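Long-range contacts in hypothetical protein TM0723 (Thermotoga maritima, PDB 1VMJ), which is of unknown function, but is a putative thiamin phosphate synthase of the UPF0047 (YjbQ) family: residues A55-A60 / G138-R143; I31-L36 / E129-G134; L20-K25 / K142-K147. One frame throughout, in Å; residues are numbered along the deposited sequence.

Interaction 1. Residues A55-A60 / G138-R143; sequences AMHITA and GMRPKR. With SO4 (sulfate ion), chain C.
The aliphatic chain of Lys142 lies across one face of the His57 imidazole. Lys142 CG stands 4.0 Å from the centroid of the His57 ring, only 4° off the ring normal, in a CH-pi contact. Lys142 CB lies over the same ring, nearer His57 CD2. The lysine then bends at chi3 (78°), which brings CE to 3.6 Å from His57 CB. From there Lys142 NZ donates to Thr59 OG1 at 2.8 Å. Its charge is also met by a salt bridge with Glu135, and Asp137 O accepts a further bond. A bound sulfate places its O1 at the edge of the imidazole, near the ring plane. His57 ND1 donates to sulfate O1 at 2.9 Å, and the bond is almost straight (178°). The Arg140 guanidinium meets the ion with its edge. Arg140 NH1 bonds the same O1 at 2.9 Å, while Arg140 NH2 reaches sulfate O4 at 3.0 Å and also pairs with Asp137. Lys142 CE sits over one face of this guanidinium, toward its rim. Ile58 N donates to sulfate O3. An alanine in place of His57 would probably cost sulfate O1 one of its donors and leave Lys142 CG without the ring it packs on. Farther along, Met56 N bonds Arg143 O at 2.9 Å, and Met56 SD packs on Arg143 CB. Leu125 and Pro127 of the second subunit pack on Met56 and His57. Together these groups form an anion-binding pocket beside a subunit interface, close to the sodium site of His93, Asn100 and His104. The sulfate probably came from the crystallisation liquor, but its basic surroundings are consistent with a phosphate site in a putative thiamin phosphate synthase.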
loop_
_atom_site.group_PDB
_atom_site.type_symbol
_atom_site.label_atom_id
_atom_site.label_comp_id
_atom_site.label_asym_id
_atom_site.label_seq_id
_atom_site.Cartn_x
_atom_site.Cartn_y
_atom_site.Cartn_z
ATOM N N ALA A 55 2.032 2.267 10.643
ATOM C CA ALA A 55 1.462 1.780 11.885
ATOM C C ALA A 55 2.300 0.588 12.339
ATOM O O ALA A 55 2.531 -0.329 11.562
ATOM C CB ALA A 55 0.045 1.384 11.664
ATOM N N MET A 56 2.721 0.599 13.603
ATOM C CA MET A 56 3.488 -0.506 14.172
ATOM C C MET A 56 2.575 -1.577 14.737
ATOM O O MET A 56 3.037 -2.634 15.143
ATOM C CB MET A 56 4.417 -0.002 15.255
ATOM C CG MET A 56 5.382 1.025 14.747
ATOM S SD MET A 56 6.668 1.476 15.940
ATOM C CE MET A 56 7.854 0.162 15.738
ATOM N N HIS A 57 1.286 -1.290 14.761
ATOM C CA HIS A 57 0.258 -2.228 15.226
ATOM C C HIS A 57 -0.561 -2.671 14.045
ATOM O O HIS A 57 -0.733 -1.943 13.071
ATOM C CB HIS A 57 -0.577 -1.556 16.313
ATOM C CG HIS A 57 0.221 -1.275 17.537
ATOM N ND1 HIS A 57 0.214 -2.085 18.650
ATOM C CD2 HIS A 57 1.119 -0.297 17.781
ATOM C CE1 HIS A 57 1.088 -1.608 19.528
ATOM N NE2 HIS A 57 1.647 -0.525 19.022
ATOM N N ILE A 58 -1.066 -3.892 14.130
ATOM C CA ILE A 58 -1.681 -4.565 12.991
ATOM C C ILE A 58 -3.192 -4.353 12.924
ATOM O O ILE A 58 -3.882 -5.000 12.121
ATOM C CB ILE A 58 -1.272 -6.071 12.967
ATOM C CG1 ILE A 58 -1.688 -6.759 14.268
ATOM C CG2 ILE A 58 0.236 -6.212 12.739
ATOM C CD1 ILE A 58 -1.446 -8.249 14.290
ATOM N N THR A 59 -3.672 -3.420 13.750
ATOM C CA THR A 59 -5.058 -2.997 13.817
ATOM C C THR A 59 -5.213 -1.491 13.599
ATOM O O THR A 59 -6.222 -0.893 13.996
ATOM C CB THR A 59 -5.649 -3.347 15.175
ATOM O OG1 THR A 59 -4.794 -2.845 16.200
ATOM C CG2 THR A 59 -5.781 -4.841 15.306
ATOM N N ALA A 60 -4.219 -0.892 12.952
ATOM C CA ALA A 60 -4.240 0.520 12.658
ATOM C C ALA A 60 -3.507 0.798 11.360
ATOM O O ALA A 60 -2.811 -0.052 10.800
ATOM C CB ALA A 60 -3.628 1.283 13.793
ATOM N N GLY A 138 -8.450 1.318 19.303
ATOM C CA GLY A 138 -7.737 2.264 20.160
ATOM C C GLY A 138 -8.014 2.121 21.644
ATOM O O GLY A 138 -8.264 1.032 22.124
ATOM N N MET A 139 -7.928 3.238 22.365
ATOM C CA MET A 139 -8.049 3.245 23.831
ATOM C C MET A 139 -6.937 2.456 24.509
ATOM O O MET A 139 -7.119 1.921 25.602
ATOM C CB MET A 139 -9.427 2.755 24.289
ATOM C CG MET A 139 -10.529 3.509 23.612
ATOM S SD MET A 139 -12.201 3.045 24.123
ATOM C CE MET A 139 -12.262 1.320 23.731
ATOM N N ARG A 140 -5.773 2.414 23.866
ATOM C CA ARG A 140 -4.576 1.810 24.435
ATOM C C ARG A 140 -3.407 2.436 23.694
ATOM O O ARG A 140 -3.586 2.923 22.580
ATOM C CB ARG A 140 -4.593 0.300 24.275
ATOM C CG ARG A 140 -4.710 -0.191 22.849
ATOM C CD ARG A 140 -4.811 -1.706 22.817
ATOM N NE ARG A 140 -5.142 -2.255 21.504
ATOM C CZ ARG A 140 -4.272 -2.760 20.640
ATOM N NH1 ARG A 140 -2.980 -2.796 20.919
ATOM N NH2 ARG A 140 -4.692 -3.222 19.479
ATOM N N PRO A 141 -2.203 2.424 24.303
ATOM C CA PRO A 141 -1.067 3.096 23.680
ATOM C C PRO A 141 -0.563 2.350 22.451
ATOM O O PRO A 141 -0.228 1.163 22.521
ATOM C CB PRO A 141 -0.002 3.091 24.785
ATOM C CG PRO A 141 -0.325 1.869 25.588
ATOM C CD PRO A 141 -1.828 1.802 25.590
ATOM N N LYS A 142 -0.555 3.047 21.318
ATOM C CA LYS A 142 -0.153 2.457 20.064
ATOM C C LYS A 142 0.775 3.396 19.344
ATOM O O LYS A 142 0.869 4.590 19.651
ATOM C CB LYS A 142 -1.385 2.114 19.233
ATOM C CG LYS A 142 -2.190 1.030 19.940
ATOM C CD LYS A 142 -3.512 0.743 19.302
ATOM C CE LYS A 142 -3.373 -0.119 18.053
ATOM N NZ LYS A 142 -4.772 -0.380 17.518
ATOM N N ARG A 143 1.501 2.840 18.387
ATOM C CA ARG A 143 2.657 3.508 17.844
ATOM C C ARG A 143 2.656 3.553 16.341
ATOM O O ARG A 143 2.213 2.626 15.681
ATOM C CB ARG A 143 3.923 2.811 18.308
ATOM C CG ARG A 143 3.963 2.520 19.768
ATOM C CD ARG A 143 5.220 1.807 20.092
ATOM N NE ARG A 143 5.184 1.302 21.458
ATOM C CZ ARG A 143 6.266 1.084 22.182
ATOM N NH1 ARG A 143 7.479 1.364 21.691
ATOM N NH2 ARG A 143 6.134 0.582 23.401
HETATM S S SO4 C . -1.804 -4.928 17.756
HETATM O O1 SO4 C . -1.432 -4.449 19.073
HETATM O O2 SO4 C . -2.244 -6.310 17.789
HETATM O O3 SO4 C . -0.639 -4.880 16.849
HETATM O O4 SO4 C . -2.829 -4.046 17.277
HETATM O O HOH W 1 -0.389 1.664 15.400
#

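Interaction 2. Residues I31-L36 / E129-G134; sequences INITPL and EQVFYG
Thr34 OG1 takes part in two bonds. It accepts from Val131 N at 2.8 Å and donates to Asn32 OD1 at 2.7 Å. Asn32 OD1 is itself gripped twice, because Thr34 N also donates to it at 2.9 Å, nearly in line with the carbonyl. This second bond closes an Asx turn. The other branch of the asparagine amide reaches across to Gln130. Asn32 ND2 donates to a lone pair of Gln130 OE1 at 2.8 Å, with an N-H...O angle of 173°. The glutamine chain bends at chi2 (-75°), bringing CD round toward the asparagine, and the two amide planes stand 68° apart. Asp67 accepts from Asn32 ND2 as well, so both ends of this amide are held.

The backbones pair as antiparallel strands. Ile31 and Tyr133 form a hydrogen-bonded pair, Asn32 and Phe132 a non-hydrogen-bonded one. Ile33 N then bonds Val131 O at 2.8 Å. On the face of Asn32 and Phe132, Phe132 CE2 packs against Asn32 CB at 3.7 Å. On the Ile31 and Tyr133 face, Ile31 CB packs on Tyr133 CB. Ile33 sends CG1 to Val131 CG1 at 3.8 Å and CG2 toward Tyr133 CB. The Tyr133 ring stacks with Phe22, and its hydroxyl bonds Glu135. This is a strand-to-helix junction: strand 29-32, outermost of its sheet within this chain, leaves the sheet through an Asx turn, and helix 34-44 starts directly after Ile33 at the N-cap position.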
loop_
_atom_site.group_PDB
_atom_site.type_symbol
_atom_site.label_atom_id
_atom_site.label_comp_id
_atom_site.label_asym_id
_atom_site.label_seq_id
_atom_site.Cartn_x
_atom_site.Cartn_y
_atom_site.Cartn_z
ATOM N N ILE A 31 -6.580 10.693 12.968
ATOM C CA ILE A 31 -5.794 11.793 13.513
ATOM C C ILE A 31 -4.847 12.329 12.453
ATOM O O ILE A 31 -4.070 11.578 11.902
ATOM C CB ILE A 31 -5.002 11.339 14.747
ATOM C CG1 ILE A 31 -5.969 10.871 15.837
ATOM C CG2 ILE A 31 -4.105 12.480 15.269
ATOM C CD1 ILE A 31 -5.305 10.335 17.052
ATOM N N ASN A 32 -4.938 13.628 12.152
ATOM C CA ASN A 32 -4.029 14.251 11.188
ATOM C C ASN A 32 -2.645 14.378 11.834
ATOM O O ASN A 32 -2.456 15.085 12.815
ATOM C CB ASN A 32 -4.566 15.615 10.726
ATOM C CG ASN A 32 -3.797 16.188 9.590
ATOM O OD1 ASN A 32 -2.610 15.898 9.422
ATOM N ND2 ASN A 32 -4.463 17.031 8.793
ATOM N N ILE A 33 -1.667 13.665 11.276
ATOM C CA ILE A 33 -0.291 13.663 11.801
ATOM C C ILE A 33 0.700 14.424 10.901
ATOM O O ILE A 33 1.911 14.430 11.138
ATOM C CB ILE A 33 0.241 12.223 12.069
ATOM C CG1 ILE A 33 0.338 11.372 10.806
ATOM C CG2 ILE A 33 -0.635 11.608 13.144
ATOM C CD1 ILE A 33 0.987 9.999 11.094
ATOM N N THR A 34 0.186 15.094 9.864
ATOM C CA THR A 34 1.042 15.810 8.962
ATOM C C THR A 34 2.024 16.753 9.651
ATOM O O THR A 34 3.217 16.724 9.322
ATOM C CB THR A 34 0.250 16.566 7.875
ATOM O OG1 THR A 34 -0.829 15.763 7.378
ATOM C CG2 THR A 34 1.168 16.956 6.742
ATOM N N PRO A 35 1.546 17.579 10.598
ATOM C CA PRO A 35 2.503 18.482 11.244
ATOM C C PRO A 35 3.620 17.792 12.028
ATOM O O PRO A 35 4.721 18.337 12.155
ATOM C CB PRO A 35 1.630 19.327 12.158
ATOM C CG PRO A 35 0.245 19.196 11.602
ATOM C CD PRO A 35 0.176 17.816 11.058
ATOM N N LEU A 36 3.345 16.610 12.559
ATOM C CA LEU A 36 4.359 15.849 13.281
ATOM C C LEU A 36 5.435 15.375 12.307
ATOM O O LEU A 36 6.633 15.525 12.568
ATOM C CB LEU A 36 3.710 14.671 14.015
ATOM C CG LEU A 36 2.615 15.040 15.028
ATOM C CD1 LEU A 36 2.040 13.763 15.600
ATOM C CD2 LEU A 36 3.099 15.934 16.104
ATOM N N GLU A 129 -2.895 16.577 -0.027
ATOM C CA GLU A 129 -2.395 15.426 0.710
ATOM C C GLU A 129 -2.175 15.750 2.174
ATOM O O GLU A 129 -1.422 16.661 2.513
ATOM C CB GLU A 129 -1.092 14.895 0.123
ATOM C CG GLU A 129 -1.218 14.304 -1.259
ATOM C CD GLU A 129 0.026 13.544 -1.669
ATOM O OE1 GLU A 129 0.965 14.187 -2.175
ATOM O OE2 GLU A 129 0.088 12.311 -1.457
ATOM N N GLN A 130 -2.849 14.993 3.031
ATOM C CA GLN A 130 -2.606 15.045 4.461
ATOM C C GLN A 130 -2.418 13.635 4.980
ATOM O O GLN A 130 -3.068 12.710 4.515
ATOM C CB GLN A 130 -3.771 15.706 5.180
ATOM C CG GLN A 130 -3.973 17.185 4.881
ATOM C CD GLN A 130 -2.973 18.081 5.563
ATOM O OE1 GLN A 130 -2.996 18.239 6.773
ATOM N NE2 GLN A 130 -2.054 18.622 4.793
ATOM N N VAL A 131 -1.528 13.471 5.948
ATOM C CA VAL A 131 -1.210 12.153 6.483
ATOM C C VAL A 131 -1.989 11.938 7.780
ATOM O O VAL A 131 -2.038 12.794 8.657
ATOM C CB VAL A 131 0.287 12.010 6.805
ATOM C CG1 VAL A 131 0.611 10.545 7.130
ATOM C CG2 VAL A 131 1.164 12.494 5.649
ATOM N N PHE A 132 -2.612 10.762 7.850
ATOM C CA PHE A 132 -3.443 10.336 8.975
ATOM C C PHE A 132 -2.979 9.058 9.616
ATOM O O PHE A 132 -2.515 8.120 8.938
ATOM C CB PHE A 132 -4.890 10.131 8.506
ATOM C CG PHE A 132 -5.562 11.405 8.176
ATOM C CD1 PHE A 132 -5.505 11.931 6.884
ATOM C CD2 PHE A 132 -6.193 12.128 9.160
ATOM C CE1 PHE A 132 -6.086 13.150 6.591
ATOM C CE2 PHE A 132 -6.760 13.366 8.860
ATOM C CZ PHE A 132 -6.687 13.856 7.567
ATOM N N TYR A 133 -3.138 9.036 10.934
ATOM C CA TYR A 133 -3.169 7.805 11.699
ATOM C C TYR A 133 -4.621 7.386 11.748
ATOM O O TYR A 133 -5.489 8.154 12.174
ATOM C CB TYR A 133 -2.642 8.018 13.130
ATOM C CG TYR A 133 -2.647 6.765 13.970
ATOM C CD1 TYR A 133 -1.985 5.627 13.540
ATOM C CD2 TYR A 133 -3.354 6.705 15.175
ATOM C CE1 TYR A 133 -1.986 4.468 14.301
ATOM C CE2 TYR A 133 -3.349 5.549 15.957
ATOM C CZ TYR A 133 -2.672 4.435 15.494
ATOM O OH TYR A 133 -2.678 3.287 16.223
ATOM N N GLY A 134 -4.885 6.167 11.291
ATOM C CA GLY A 134 -6.202 5.577 11.329
ATOM C C GLY A 134 -6.249 4.519 12.399
ATOM O O GLY A 134 -5.728 3.402 12.229
#

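Interaction 3. Residues L20-K25 / K142-K147; sequences LWFHTK and KRVLVK
Arg143 runs alongside Trp21, and the two side chains point the same way. Arg143 CG lies anti to the carbonyl carbon (chi1 -48°), and the chain is extended from there to NE. Arg143 CB starts 4.0 Å from Trp21 CD1. CG comes next and makes a CH-pi contact over the face of the five-membered ring, 3.9 Å from its centroid. Arg143 CD is 3.6 Å from Trp21 NE1. NE sits above the indole plane, offset toward the rim. Arg143 CZ then meets Trp21 CZ2 at 3.5 Å, and this carbon lies over the centre of the guanidinium. NH1 is equally near Trp21 CZ2, while NH2 reaches on toward Trp21 CH2. The guanidinium is tilted 41° to the indole, so the two planes are not stacked flat. Glu19 OE1 bonds both side chains: it forms a salt bridge with Arg143 NH1 and accepts from Trp21 NE1.

On the other face, Leu20, Phe22, Val144 and Val146 pack through apolar groups. Lys142 starts on this face too, but its end leads away. Phe22 CE2 touches Val144 CG2 at 3.6 Å, and Leu20 CD1 touches Val146 CG2 at 3.9 Å. Between the faces the backbones form a regular antiparallel ladder. Leu20 with Val144 and Phe22 with Lys142 are hydrogen-bonded pairs, each with two bonds of 2.8 Å. Trp21 and Arg143 are the non-hydrogen-bonded pair between them.

Strand 14-22 lies at the edge of the five-stranded sheet in this chain, and strand 142-150 separates it from strand 49-55. Helix 34-44 packs on the face of Leu20 and Val146, with Leu36 and Leu37 against Leu20, and Leu37 and Cys40 against Val146. Nearby, Ile31 of strand 29-32 and Ile33 pack on Phe22.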
loop_
_atom_site.group_PDB
_atom_site.type_symbol
_atom_site.label_atom_id
_atom_site.label_comp_id
_atom_site.label_asym_id
_atom_site.label_seq_id
_atom_site.Cartn_x
_atom_site.Cartn_y
_atom_site.Cartn_z
ATOM N N LEU A 20 5.929 7.833 17.065
ATOM C CA LEU A 20 4.855 8.723 17.473
ATOM C C LEU A 20 3.822 7.863 18.172
ATOM O O LEU A 20 3.389 6.861 17.634
ATOM C CB LEU A 20 4.255 9.418 16.239
ATOM C CG LEU A 20 5.219 10.287 15.447
ATOM C CD1 LEU A 20 4.519 10.756 14.169
ATOM C CD2 LEU A 20 5.726 11.481 16.242
ATOM N N TRP A 21 3.403 8.247 19.371
ATOM C CA TRP A 21 2.484 7.432 20.163
ATOM C C TRP A 21 1.110 8.050 20.229
ATOM O O TRP A 21 0.986 9.273 20.217
ATOM C CB TRP A 21 3.033 7.228 21.559
ATOM C CG TRP A 21 4.264 6.324 21.671
ATOM C CD1 TRP A 21 5.074 5.882 20.663
ATOM C CD2 TRP A 21 4.786 5.767 22.884
ATOM N NE1 TRP A 21 6.069 5.086 21.185
ATOM C CE2 TRP A 21 5.902 4.987 22.534
ATOM C CE3 TRP A 21 4.391 5.814 24.227
ATOM C CZ2 TRP A 21 6.661 4.315 23.470
ATOM C CZ3 TRP A 21 5.153 5.141 25.153
ATOM C CH2 TRP A 21 6.262 4.381 24.767
ATOM N N PHE A 22 0.103 7.188 20.280
ATOM C CA PHE A 22 -1.305 7.598 20.334
ATOM C C PHE A 22 -2.021 6.760 21.373
ATOM O O PHE A 22 -1.665 5.624 21.641
ATOM C CB PHE A 22 -1.963 7.454 18.952
ATOM C CG PHE A 22 -1.244 8.202 17.905
ATOM C CD1 PHE A 22 -1.501 9.547 17.704
ATOM C CD2 PHE A 22 -0.201 7.605 17.204
ATOM C CE1 PHE A 22 -0.785 10.272 16.783
ATOM C CE2 PHE A 22 0.511 8.317 16.283
ATOM C CZ PHE A 22 0.228 9.641 16.064
ATOM N N HIS A 23 -3.016 7.369 22.004
ATOM C CA HIS A 23 -3.909 6.663 22.907
ATOM C C HIS A 23 -5.267 7.303 22.699
ATOM O O HIS A 23 -5.578 8.335 23.303
ATOM C CB HIS A 23 -3.456 6.806 24.361
ATOM C CG HIS A 23 -4.204 5.933 25.332
ATOM N ND1 HIS A 23 -5.502 6.183 25.721
ATOM C CD2 HIS A 23 -3.838 4.793 25.963
ATOM C CE1 HIS A 23 -5.893 5.248 26.568
ATOM N NE2 HIS A 23 -4.901 4.393 26.738
ATOM N N THR A 24 -6.075 6.750 21.801
ATOM C CA THR A 24 -7.295 7.415 21.419
ATOM C C THR A 24 -8.383 7.233 22.477
ATOM O O THR A 24 -8.440 6.222 23.170
ATOM C CB THR A 24 -7.791 6.899 20.075
ATOM O OG1 THR A 24 -8.093 5.502 20.184
ATOM C CG2 THR A 24 -6.716 7.109 19.017
ATOM N N LYS A 25 -9.271 8.219 22.553
ATOM C CA LYS A 25 -10.377 8.190 23.499
ATOM C C LYS A 25 -11.380 7.087 23.146
ATOM O O LYS A 25 -11.978 6.461 24.033
ATOM C CB LYS A 25 -11.077 9.549 23.508
ATOM C CG LYS A 25 -12.312 9.606 24.404
ATOM C CD LYS A 25 -12.862 11.021 24.525
ATOM C CE LYS A 25 -14.213 11.018 25.230
ATOM N NZ LYS A 25 -14.530 12.344 25.837
ATOM N N LYS A 142 -0.555 3.047 21.318
ATOM C CA LYS A 142 -0.153 2.457 20.064
ATOM C C LYS A 142 0.775 3.396 19.344
ATOM O O LYS A 142 0.869 4.590 19.651
ATOM C CB LYS A 142 -1.385 2.114 19.233
ATOM C CG LYS A 142 -2.190 1.030 19.940
ATOM C CD LYS A 142 -3.512 0.743 19.302
ATOM C CE LYS A 142 -3.373 -0.119 18.053
ATOM N NZ LYS A 142 -4.772 -0.380 17.518
ATOM N N ARG A 143 1.501 2.840 18.387
ATOM C CA ARG A 143 2.657 3.508 17.844
ATOM C C ARG A 143 2.656 3.553 16.341
ATOM O O ARG A 143 2.213 2.626 15.681
ATOM C CB ARG A 143 3.923 2.811 18.308
ATOM C CG ARG A 143 3.963 2.520 19.768
ATOM C CD ARG A 143 5.220 1.807 20.092
ATOM N NE ARG A 143 5.184 1.302 21.458
ATOM C CZ ARG A 143 6.266 1.084 22.182
ATOM N NH1 ARG A 143 7.479 1.364 21.691
ATOM N NH2 ARG A 143 6.134 0.582 23.401
ATOM N N VAL A 144 3.205 4.657 15.843
ATOM C CA VAL A 144 3.538 4.877 14.451
ATOM C C VAL A 144 5.032 5.111 14.352
ATOM O O VAL A 144 5.619 5.799 15.190
ATOM C CB VAL A 144 2.785 6.121 13.930
ATOM C CG1 VAL A 144 3.339 6.646 12.639
ATOM C CG2 VAL A 144 1.305 5.800 13.784
ATOM N N LEU A 145 5.640 4.526 13.341
ATOM C CA LEU A 145 7.062 4.696 13.087
ATOM C C LEU A 145 7.272 5.652 11.937
ATOM O O LEU A 145 6.590 5.551 10.921
ATOM C CB LEU A 145 7.741 3.351 12.782
ATOM C CG LEU A 145 9.262 3.397 12.633
ATOM C CD1 LEU A 145 9.955 3.772 13.937
ATOM C CD2 LEU A 145 9.776 2.052 12.114
ATOM N N VAL A 146 8.210 6.587 12.105
ATOM C CA VAL A 146 8.709 7.430 11.032
ATOM C C VAL A 146 10.175 7.085 10.854
ATOM O O VAL A 146 10.941 7.097 11.819
ATOM C CB VAL A 146 8.604 8.934 11.370
ATOM C CG1 VAL A 146 9.158 9.777 10.249
ATOM C CG2 VAL A 146 7.175 9.315 11.650
ATOM N N LYS A 147 10.532 6.755 9.619
ATOM C CA LYS A 147 11.887 6.477 9.244
ATOM C C LYS A 147 12.228 7.219 7.965
ATOM O O LYS A 147 11.489 7.159 7.005
ATOM C CB LYS A 147 12.076 4.963 9.040
ATOM C CG LYS A 147 13.537 4.509 8.750
ATOM C CD LYS A 147 14.390 4.467 9.976
ATOM C CE LYS A 147 15.761 3.856 9.666
ATOM N NZ LYS A 147 16.572 3.642 10.931
#

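From the N terminus, segment 20-25 comes first, and its partner lies late in the chain. Interaction 3 closes the longest of the three loops by pairing it with 142-147. Interaction 2 is nested within that loop and joins 31-36 to 129-134 in the three-stranded sheet. Interaction 1 starts at 55-60, inside the loop of interaction 2, and ends at 138-143, beyond it, so these two cross. Interactions 1 and 3 finish on the same strand, 142-150, and share Lys142 and Arg143. Tyr133 joins the two sheets: its ring touches Val144, and its hydroxyl packs near Ala60 and Lys142.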